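Nicotinate phosphoribosyltransferase (Porphyromonas gingivalis, PDB 2IM5) probably catalyses the ATP-dependent joining of nicotinate to phosphoribosyl diphosphate, forming nicotinate mononucleotide on the pathway to NAD. Local coordinates at residues Lys142-Val147 and Asp177-Ile182; Lys151-Arg156 and Lys184-Glu189; Ser190-Ser195 and Arg206-His211. All blocks are in the same frame, centred on the assembly; numbering follows the deposited sequence.

Contact 1: residues Lys142-Val147 and Asp177-Ile182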
loop_
_atom_site.group_PDB
_atom_site.type_symbol
_atom_site.label_atom_id
_atom_site.label_comp_id
_atom_site.label_asym_id
_atom_site.label_seq_id
_atom_site.Cartn_x
_atom_site.Cartn_y
_atom_site.Cartn_z
ATOM N N LYS A 142 -19.853 -20.197 -1.339
ATOM C CA LYS A 142 -19.467 -21.527 -0.900
ATOM C C LYS A 142 -17.964 -21.668 -1.067
ATOM O O LYS A 142 -17.275 -22.186 -0.190
ATOM C CB LYS A 142 -20.186 -22.599 -1.722
ATOM C CG LYS A 142 -19.833 -24.020 -1.304
ATOM C CD LYS A 142 -20.742 -25.044 -1.971
ATOM C CE LYS A 142 -20.478 -26.440 -1.429
ATOM N NZ LYS A 142 -21.474 -27.431 -1.937
ATOM N N GLN A 143 -17.455 -21.203 -2.201
ATOM C CA GLN A 143 -16.026 -21.277 -2.450
ATOM C C GLN A 143 -15.253 -20.328 -1.535
ATOM O O GLN A 143 -14.185 -20.676 -1.029
ATOM C CB GLN A 143 -15.696 -20.936 -3.898
ATOM C CG GLN A 143 -14.205 -21.046 -4.161
ATOM C CD GLN A 143 -13.813 -20.638 -5.556
ATOM O OE1 GLN A 143 -14.362 -21.142 -6.537
ATOM N NE2 GLN A 143 -12.848 -19.725 -5.659
ATOM N N VAL A 144 -15.781 -19.126 -1.344
ATOM C CA VAL A 144 -15.132 -18.157 -0.470
ATOM C C VAL A 144 -14.953 -18.798 0.908
ATOM O O VAL A 144 -13.853 -18.817 1.452
ATOM C CB VAL A 144 -15.975 -16.868 -0.327
ATOM C CG1 VAL A 144 -15.345 -15.943 0.694
ATOM C CG2 VAL A 144 -16.083 -16.161 -1.674
ATOM N N GLU A 145 -16.041 -19.330 1.459
ATOM C CA GLU A 145 -16.004 -19.979 2.768
ATOM C C GLU A 145 -14.939 -21.072 2.809
ATOM O O GLU A 145 -14.070 -21.081 3.685
ATOM C CB GLU A 145 -17.363 -20.608 3.089
ATOM C CG GLU A 145 -18.507 -19.630 3.325
ATOM C CD GLU A 145 -18.374 -18.880 4.637
ATOM O OE1 GLU A 145 -17.984 -19.509 5.645
ATOM O OE2 GLU A 145 -18.673 -17.664 4.668
ATOM N N GLU A 146 -15.012 -21.985 1.841
ATOM C CA GLU A 146 -14.099 -23.122 1.749
ATOM C C GLU A 146 -12.618 -22.852 1.499
ATOM O O GLU A 146 -11.765 -23.340 2.244
ATOM C CB GLU A 146 -14.614 -24.111 0.700
ATOM C CG GLU A 146 -15.797 -24.941 1.185
ATOM C CD GLU A 146 -16.398 -25.818 0.093
ATOM O OE1 GLU A 146 -15.629 -26.484 -0.644
ATOM O OE2 GLU A 146 -17.646 -25.844 -0.020
ATOM N N VAL A 147 -12.294 -22.102 0.454
ATOM C CA VAL A 147 -10.886 -21.832 0.165
ATOM C C VAL A 147 -10.214 -20.953 1.221
ATOM O O VAL A 147 -9.031 -21.116 1.504
ATOM C CB VAL A 147 -10.694 -21.165 -1.224
ATOM C CG1 VAL A 147 -11.278 -22.053 -2.308
ATOM C CG2 VAL A 147 -11.349 -19.789 -1.242
ATOM N N ASP A 177 -14.570 -8.447 4.240
ATOM C CA ASP A 177 -15.057 -8.551 5.611
ATOM C C ASP A 177 -15.188 -10.011 6.039
ATOM O O ASP A 177 -14.671 -10.412 7.079
ATOM C CB ASP A 177 -16.418 -7.861 5.734
ATOM C CG ASP A 177 -16.868 -7.700 7.175
ATOM O OD1 ASP A 177 -16.448 -8.497 8.037
ATOM O OD2 ASP A 177 -17.660 -6.778 7.452
ATOM N N ARG A 178 -15.890 -10.802 5.235
ATOM C CA ARG A 178 -16.091 -12.215 5.549
ATOM C C ARG A 178 -14.784 -13.003 5.514
ATOM O O ARG A 178 -14.549 -13.852 6.370
ATOM C CB ARG A 178 -17.107 -12.834 4.581
ATOM C CG ARG A 178 -17.410 -14.306 4.848
ATOM C CD ARG A 178 -17.748 -14.550 6.317
ATOM N NE ARG A 178 -17.905 -15.972 6.613
ATOM C CZ ARG A 178 -17.956 -16.481 7.842
ATOM N NH1 ARG A 178 -17.861 -15.684 8.902
ATOM N NH2 ARG A 178 -18.104 -17.788 8.012
ATOM N N VAL A 179 -13.939 -12.724 4.530
ATOM C CA VAL A 179 -12.656 -13.411 4.407
ATOM C C VAL A 179 -11.797 -13.157 5.645
ATOM O O VAL A 179 -11.136 -14.069 6.149
ATOM C CB VAL A 179 -11.884 -12.944 3.144
ATOM C CG1 VAL A 179 -10.425 -13.401 3.212
ATOM C CG2 VAL A 179 -12.544 -13.524 1.889
ATOM N N THR A 180 -11.814 -11.916 6.127
ATOM C CA THR A 180 -11.053 -11.547 7.315
ATOM C C THR A 180 -11.593 -12.313 8.518
ATOM O O THR A 180 -10.832 -12.803 9.347
ATOM C CB THR A 180 -11.170 -10.035 7.600
ATOM O OG1 THR A 180 -10.629 -9.311 6.491
ATOM C CG2 THR A 180 -10.414 -9.664 8.872
ATOM N N ASP A 181 -12.916 -12.410 8.598
ATOM C CA ASP A 181 -13.568 -13.119 9.695
ATOM C C ASP A 181 -13.164 -14.593 9.708
ATOM O O ASP A 181 -12.848 -15.152 10.758
ATOM C CB ASP A 181 -15.085 -13.019 9.558
ATOM C CG ASP A 181 -15.804 -13.341 10.849
ATOM O OD1 ASP A 181 -15.305 -14.197 11.611
ATOM O OD2 ASP A 181 -16.873 -12.742 11.097
ATOM N N ILE A 182 -13.171 -15.212 8.535
ATOM C CA ILE A 182 -12.807 -16.616 8.413
ATOM C C ILE A 182 -11.341 -16.856 8.757
ATOM O O ILE A 182 -11.005 -17.794 9.486
ATOM C CB ILE A 182 -13.075 -17.129 6.985
ATOM C CG1 ILE A 182 -14.572 -17.029 6.676
ATOM C CG2 ILE A 182 -12.587 -18.562 6.842
ATOM C CD1 ILE A 182 -14.924 -17.315 5.231
#
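Arg178 lays the NE edge of its guanidinium against the carboxylate of Glu145 and grips it side-on with two nitrogens, one to each oxygen. NE of Arg178 donates to OE2 of Glu145 at 2.7 Å, and NH2 of Arg178 to OE1 of Glu145 at 2.9 Å in a nearly straight bond (170°). The two flat groups are nearly coplanar, 24° apart, and both oxygens are met on their syn sides. The chain of Arg178 bends at chi2, turning CD out of the extended line. Over one face of the guanidinium lies CG1 of Ile182, one turn further along the same helix, while CD1 of Ile182 reaches across to the CA of Glu145 at 3.8 Å. Asp181 OD2 makes a long salt bridge to NH1 of Arg178, completing a three-residue network of charges. Beside the ion pair, Val144 CG1 meets Val179 CG2 at 3.9 Å, their side chains crossing at about a right angle. Helices 141-157 and 173-186 run roughly parallel here, with axes 9.9 Å apart and 29° between their directions. Strand 162-164 of the parallel sheet lies between them in sequence; helix 197-203 packs beside 177-182 through Leu199 and His203, and Val338 touches Val144.

Contact 2: residues Lys151-Arg156 and Lys184-Glu189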
loop_
_atom_site.group_PDB
_atom_site.type_symbol
_atom_site.label_atom_id
_atom_site.label_comp_id
_atom_site.label_asym_id
_atom_site.label_seq_id
_atom_site.Cartn_x
_atom_site.Cartn_y
_atom_site.Cartn_z
ATOM N N LYS A 151 -6.916 -21.949 3.278
ATOM C CA LYS A 151 -5.748 -21.079 3.309
ATOM C C LYS A 151 -5.338 -20.770 4.749
ATOM O O LYS A 151 -4.165 -20.847 5.092
ATOM C CB LYS A 151 -6.044 -19.780 2.558
ATOM C CG LYS A 151 -6.247 -19.966 1.065
ATOM C CD LYS A 151 -6.737 -18.675 0.416
ATOM C CE LYS A 151 -7.008 -18.878 -1.061
ATOM N NZ LYS A 151 -7.591 -17.660 -1.680
ATOM N N GLY A 152 -6.312 -20.429 5.585
ATOM C CA GLY A 152 -6.023 -20.132 6.972
ATOM C C GLY A 152 -5.370 -21.305 7.684
ATOM O O GLY A 152 -4.353 -21.142 8.365
ATOM N N GLU A 153 -5.947 -22.496 7.523
ATOM C CA GLU A 153 -5.411 -23.689 8.173
ATOM C C GLU A 153 -3.997 -23.980 7.683
ATOM O O GLU A 153 -3.126 -24.368 8.464
ATOM C CB GLU A 153 -6.333 -24.889 7.921
ATOM C CG GLU A 153 -7.758 -24.675 8.452
ATOM C CD GLU A 153 -8.710 -25.842 8.162
ATOM O OE1 GLU A 153 -8.779 -26.293 6.997
ATOM O OE2 GLU A 153 -9.405 -26.299 9.103
ATOM N N LEU A 154 -3.763 -23.772 6.392
ATOM C CA LEU A 154 -2.444 -24.005 5.822
ATOM C C LEU A 154 -1.394 -23.076 6.437
ATOM O O LEU A 154 -0.323 -23.526 6.851
ATOM C CB LEU A 154 -2.483 -23.797 4.305
ATOM C CG LEU A 154 -1.175 -24.064 3.552
ATOM C CD1 LEU A 154 -0.851 -25.556 3.576
ATOM C CD2 LEU A 154 -1.308 -23.585 2.116
ATOM N N MET A 155 -1.699 -21.779 6.490
ATOM C CA MET A 155 -0.766 -20.809 7.057
ATOM C C MET A 155 -0.508 -21.142 8.529
ATOM O O MET A 155 0.625 -21.046 9.007
ATOM C CB MET A 155 -1.326 -19.384 6.938
ATOM C CG MET A 155 -1.512 -18.867 5.500
ATOM S SD MET A 155 0.032 -18.675 4.536
ATOM C CE MET A 155 0.550 -17.115 5.072
ATOM N N ARG A 156 -1.567 -21.533 9.238
ATOM C CA ARG A 156 -1.466 -21.885 10.654
ATOM C C ARG A 156 -0.520 -23.070 10.829
ATOM O O ARG A 156 0.399 -23.033 11.641
ATOM C CB ARG A 156 -2.849 -22.251 11.206
ATOM C CG ARG A 156 -2.881 -22.555 12.697
ATOM C CD ARG A 156 -4.268 -23.028 13.101
ATOM N NE ARG A 156 -4.594 -24.304 12.466
ATOM C CZ ARG A 156 -5.827 -24.718 12.185
ATOM N NH1 ARG A 156 -6.881 -23.960 12.474
ATOM N NH2 ARG A 156 -6.006 -25.894 11.606
ATOM N N LYS A 184 -9.399 -15.081 10.629
ATOM C CA LYS A 184 -9.209 -14.872 12.057
ATOM C C LYS A 184 -9.585 -16.144 12.806
ATOM O O LYS A 184 -8.955 -16.513 13.791
ATOM C CB LYS A 184 -10.090 -13.723 12.549
ATOM C CG LYS A 184 -9.935 -13.449 14.032
ATOM C CD LYS A 184 -11.022 -12.543 14.570
ATOM C CE LYS A 184 -10.855 -12.339 16.073
ATOM N NZ LYS A 184 -11.894 -11.447 16.641
ATOM N N GLN A 185 -10.619 -16.809 12.311
ATOM C CA GLN A 185 -11.137 -18.029 12.914
ATOM C C GLN A 185 -10.271 -19.275 12.680
ATOM O O GLN A 185 -10.172 -20.140 13.549
ATOM C CB GLN A 185 -12.553 -18.277 12.382
ATOM C CG GLN A 185 -13.353 -19.314 13.141
ATOM C CD GLN A 185 -14.699 -19.606 12.485
ATOM O OE1 GLN A 185 -15.383 -18.693 12.007
ATOM N NE2 GLN A 185 -15.090 -20.883 12.473
ATOM N N TYR A 186 -9.619 -19.357 11.525
ATOM C CA TYR A 186 -8.820 -20.537 11.208
ATOM C C TYR A 186 -7.308 -20.402 11.114
ATOM O O TYR A 186 -6.604 -21.413 11.156
ATOM C CB TYR A 186 -9.329 -21.153 9.903
ATOM C CG TYR A 186 -10.730 -21.710 10.001
ATOM C CD1 TYR A 186 -10.966 -22.966 10.569
ATOM C CD2 TYR A 186 -11.822 -20.983 9.538
ATOM C CE1 TYR A 186 -12.259 -23.482 10.666
ATOM C CE2 TYR A 186 -13.114 -21.490 9.634
ATOM C CZ TYR A 186 -13.326 -22.739 10.195
ATOM O OH TYR A 186 -14.601 -23.243 10.287
ATOM N N ALA A 187 -6.799 -19.180 10.983
ATOM C CA ALA A 187 -5.350 -19.001 10.860
ATOM C C ALA A 187 -4.577 -19.060 12.175
ATOM O O ALA A 187 -3.352 -19.172 12.166
ATOM C CB ALA A 187 -5.050 -17.693 10.145
ATOM N N GLY A 188 -5.287 -18.996 13.298
ATOM C CA GLY A 188 -4.614 -19.033 14.580
ATOM C C GLY A 188 -3.673 -17.851 14.732
ATOM O O GLY A 188 -4.000 -16.732 14.337
ATOM N N GLU A 189 -2.495 -18.103 15.289
ATOM C CA GLU A 189 -1.511 -17.050 15.497
ATOM C C GLU A 189 -0.784 -16.633 14.213
ATOM O O GLU A 189 -0.079 -15.629 14.199
ATOM C CB GLU A 189 -0.489 -17.497 16.548
ATOM C CG GLU A 189 -1.087 -17.696 17.944
ATOM C CD GLU A 189 -0.101 -18.312 18.939
ATOM O OE1 GLU A 189 0.943 -17.680 19.236
ATOM O OE2 GLU A 189 -0.373 -19.434 19.423
#
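Gly152 and Ala187 bring their backbones to a CA-CA distance of 4.1 Å, where helix 141-157 meets the closing residues of helix 173-186 and the turn that follows. The carbonyl oxygen of Gly152 accepts a CA-H...O contact from Ala187, with CA of Ala187 3.4 Å from O of Gly152. Glycine suits this spot, since a CB on residue 152 would press tightly on the CB of Tyr186. Gly188, with positive phi, is where the chain leaves helical geometry, and a CB there would crowd the CG of Arg156.

Arg156 spreads its chain over the carbonyls of this turn. CB of Arg156 lies 3.3 Å from O of Ala187, and CG follows close by. The chain runs extended as far as CD and then turns at chi3 (65°), which places NE; beyond it, NH1 of Arg156 comes to 2.9 Å from O of Tyr186. Within its own helix, CA of Glu153 sits over the centre of one guanidinium face of Arg156. Glu153 and Tyr186 lie side by side, pointing the same way: CG of Glu153 is 4.1 Å from CB of Tyr186, and the carboxylate plane stands 81° from the ring plane. OE2 of Glu153 reaches CD1 of Tyr186 at 4.0 Å, but it is in a salt bridge with NE of Arg149, one turn earlier in the same helix. Ala187 and Met155 both touch Phe162 of strand 162-164, which places the contact against the parallel sheet.

The positive group of Arg156 therefore lies near the carbonyls at the C-terminal end of helix 173-186, where it would be expected to offset the partial negative charge gathered there, while the closest backbone approach rests on a weak CA-H...O interaction and glycine.

Contact 3: residues Ser190-Ser195 and Arg206-His211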
loop_
_atom_site.group_PDB
_atom_site.type_symbol
_atom_site.label_atom_id
_atom_site.label_comp_id
_atom_site.label_asym_id
_atom_site.label_seq_id
_atom_site.Cartn_x
_atom_site.Cartn_y
_atom_site.Cartn_z
ATOM N N SER A 190 -0.955 -17.387 13.133
ATOM C CA SER A 190 -0.278 -17.044 11.887
ATOM C C SER A 190 -0.780 -15.718 11.303
ATOM O O SER A 190 -0.056 -15.038 10.585
ATOM C CB SER A 190 -0.439 -18.163 10.855
ATOM O OG SER A 190 -1.765 -18.229 10.357
ATOM N N LEU A 191 -2.017 -15.355 11.615
ATOM C CA LEU A 191 -2.576 -14.096 11.132
ATOM C C LEU A 191 -2.054 -12.945 11.990
ATOM O O LEU A 191 -2.478 -12.769 13.126
ATOM C CB LEU A 191 -4.107 -14.126 11.203
ATOM C CG LEU A 191 -4.823 -12.820 10.835
ATOM C CD1 LEU A 191 -4.565 -12.505 9.367
ATOM C CD2 LEU A 191 -6.330 -12.942 11.111
ATOM N N PHE A 192 -1.135 -12.158 11.447
ATOM C CA PHE A 192 -0.586 -11.037 12.197
ATOM C C PHE A 192 -1.621 -9.925 12.347
ATOM O O PHE A 192 -1.842 -9.400 13.443
ATOM C CB PHE A 192 0.654 -10.485 11.499
ATOM C CG PHE A 192 1.267 -9.315 12.211
ATOM C CD1 PHE A 192 1.985 -9.500 13.388
ATOM C CD2 PHE A 192 1.076 -8.020 11.738
ATOM C CE1 PHE A 192 2.501 -8.412 14.083
ATOM C CE2 PHE A 192 1.588 -6.923 12.426
ATOM C CZ PHE A 192 2.302 -7.121 13.603
ATOM N N GLY A 193 -2.254 -9.563 11.236
ATOM C CA GLY A 193 -3.251 -8.510 11.270
ATOM C C GLY A 193 -3.698 -8.137 9.872
ATOM O O GLY A 193 -3.494 -8.901 8.929
ATOM N N THR A 194 -4.308 -6.967 9.735
ATOM C CA THR A 194 -4.781 -6.507 8.437
ATOM C C THR A 194 -4.435 -5.041 8.204
ATOM O O THR A 194 -4.295 -4.257 9.148
ATOM C CB THR A 194 -6.305 -6.662 8.306
ATOM O OG1 THR A 194 -6.731 -6.161 7.029
ATOM C CG2 THR A 194 -7.006 -5.884 9.404
ATOM N N SER A 195 -4.305 -4.687 6.933
ATOM C CA SER A 195 -3.982 -3.332 6.552
ATOM C C SER A 195 -5.231 -2.460 6.623
ATOM O O SER A 195 -5.138 -1.244 6.817
ATOM C CB SER A 195 -3.398 -3.326 5.140
ATOM O OG SER A 195 -3.023 -2.020 4.758
ATOM N N ARG A 206 -4.890 -6.657 14.839
ATOM C CA ARG A 206 -3.858 -5.632 14.813
ATOM C C ARG A 206 -3.859 -5.031 13.406
ATOM O O ARG A 206 -4.226 -5.709 12.441
ATOM C CB ARG A 206 -2.473 -6.243 15.055
ATOM C CG ARG A 206 -2.183 -6.704 16.472
ATOM C CD ARG A 206 -0.725 -7.150 16.590
ATOM N NE ARG A 206 -0.479 -8.416 15.903
ATOM C CZ ARG A 206 -0.656 -9.615 16.453
ATOM N NH1 ARG A 206 -1.071 -9.722 17.706
ATOM N NH2 ARG A 206 -0.434 -10.713 15.746
ATOM N N VAL A 207 -3.468 -3.763 13.284
ATOM C CA VAL A 207 -3.384 -3.160 11.963
ATOM C C VAL A 207 -1.976 -3.506 11.506
ATOM O O VAL A 207 -1.077 -3.646 12.331
ATOM C CB VAL A 207 -3.560 -1.627 11.985
ATOM C CG1 VAL A 207 -4.990 -1.279 12.363
ATOM C CG2 VAL A 207 -2.576 -0.995 12.957
ATOM N N SER A 208 -1.777 -3.646 10.205
ATOM C CA SER A 208 -0.468 -4.006 9.683
ATOM C C SER A 208 -0.166 -3.273 8.384
ATOM O O SER A 208 -1.034 -3.139 7.521
ATOM C CB SER A 208 -0.423 -5.522 9.461
ATOM O OG SER A 208 0.754 -5.931 8.801
ATOM N N GLY A 209 1.068 -2.799 8.245
ATOM C CA GLY A 209 1.448 -2.091 7.035
ATOM C C GLY A 209 2.817 -1.445 7.140
ATOM O O GLY A 209 3.427 -1.428 8.209
ATOM N N THR A 210 3.312 -0.917 6.026
ATOM C CA THR A 210 4.618 -0.263 6.005
ATOM C C THR A 210 4.454 1.060 5.278
ATOM O O THR A 210 3.401 1.317 4.710
ATOM C CB THR A 210 5.649 -1.098 5.219
ATOM O OG1 THR A 210 5.284 -1.122 3.831
ATOM C CG2 THR A 210 5.700 -2.523 5.748
ATOM N N HIS A 211 5.485 1.898 5.290
ATOM C CA HIS A 211 5.394 3.163 4.572
ATOM C C HIS A 211 5.276 2.734 3.103
ATOM O O HIS A 211 5.719 1.647 2.730
ATOM C CB HIS A 211 6.648 4.015 4.799
ATOM C CG HIS A 211 7.846 3.550 4.031
ATOM N ND1 HIS A 211 7.937 3.653 2.657
ATOM C CD2 HIS A 211 8.994 2.959 4.438
ATOM C CE1 HIS A 211 9.086 3.143 2.252
ATOM N NE2 HIS A 211 9.746 2.715 3.312
HETATM O O HOH W 1 -4.292 -9.450 14.655
#
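Thr194 and Val207 pair in parallel register through two backbone hydrogen bonds: Thr194 N donates to O of Arg206 at 3.0 Å, and Ser208 N donates to O of Thr194 at 2.8 Å. The second is the more bent, with its donor well above the carbonyl plane. CA-H...O contacts lie beside them, among them CA of Val207 at 3.2 Å from O of Thr194.

Beside these bonds the side chains of Phe192 and Arg206 cross at about a right angle. NE of Arg206 stands 3.5 Å above one face of the Phe192 ring, toward its rim, in an off-centre cation-pi contact with CZ of Arg206 4.5 Å from the ring centroid; the two planes are 50° apart. The pairing belongs to a beta-alpha-beta unit of the parallel sheet, strand 191-194 leading through helix 197-203 to the short, weakly bonded strand 206-207 at the edge of the sheet. With CG anti to the backbone N (chi1 179°), the ring of Phe192 lies beside both Arg206 and Ser208. At its edge lie CB and OG of Ser208, with OG of Ser208 3.6 Å from CD2 of Phe192. A water bridges the backbones, donating to O of Phe192 and accepting from N of Arg206.

Ala200 of helix 197-203 touches both Thr194 and Val207. On its other flank strand 191-194 bonds to 162-164, through Phe162 and Ile164. Hydroxyls are fixed from further out: Ser208 by Ser163, Ser195 by Asp11, and Thr194 by the backbone N of Asn196.

Contacts 1 and 2 hold the same two helices, 141-157 and 173-186, at points about 12 Å apart, centre to centre. Contact 1 joins them near the start of the first helix and the middle of the second, mainly through side chains, charged and aliphatic: a paired salt bridge beside buried Val144, Val179 and Ile182. Contact 2, partly buried, joins them where the second helix ends, and there the backbones themselves nearly meet. Contact 3 follows directly in the chain and lies deeper, its centre about 11 Å from that of the chain against 22 and 23 Å for the others; its main bonds are between strand backbones, with an exposed cation-pi pair at the margin. Contacts 2 and 3 touch where Ser190 packs on Met155 and Arg156.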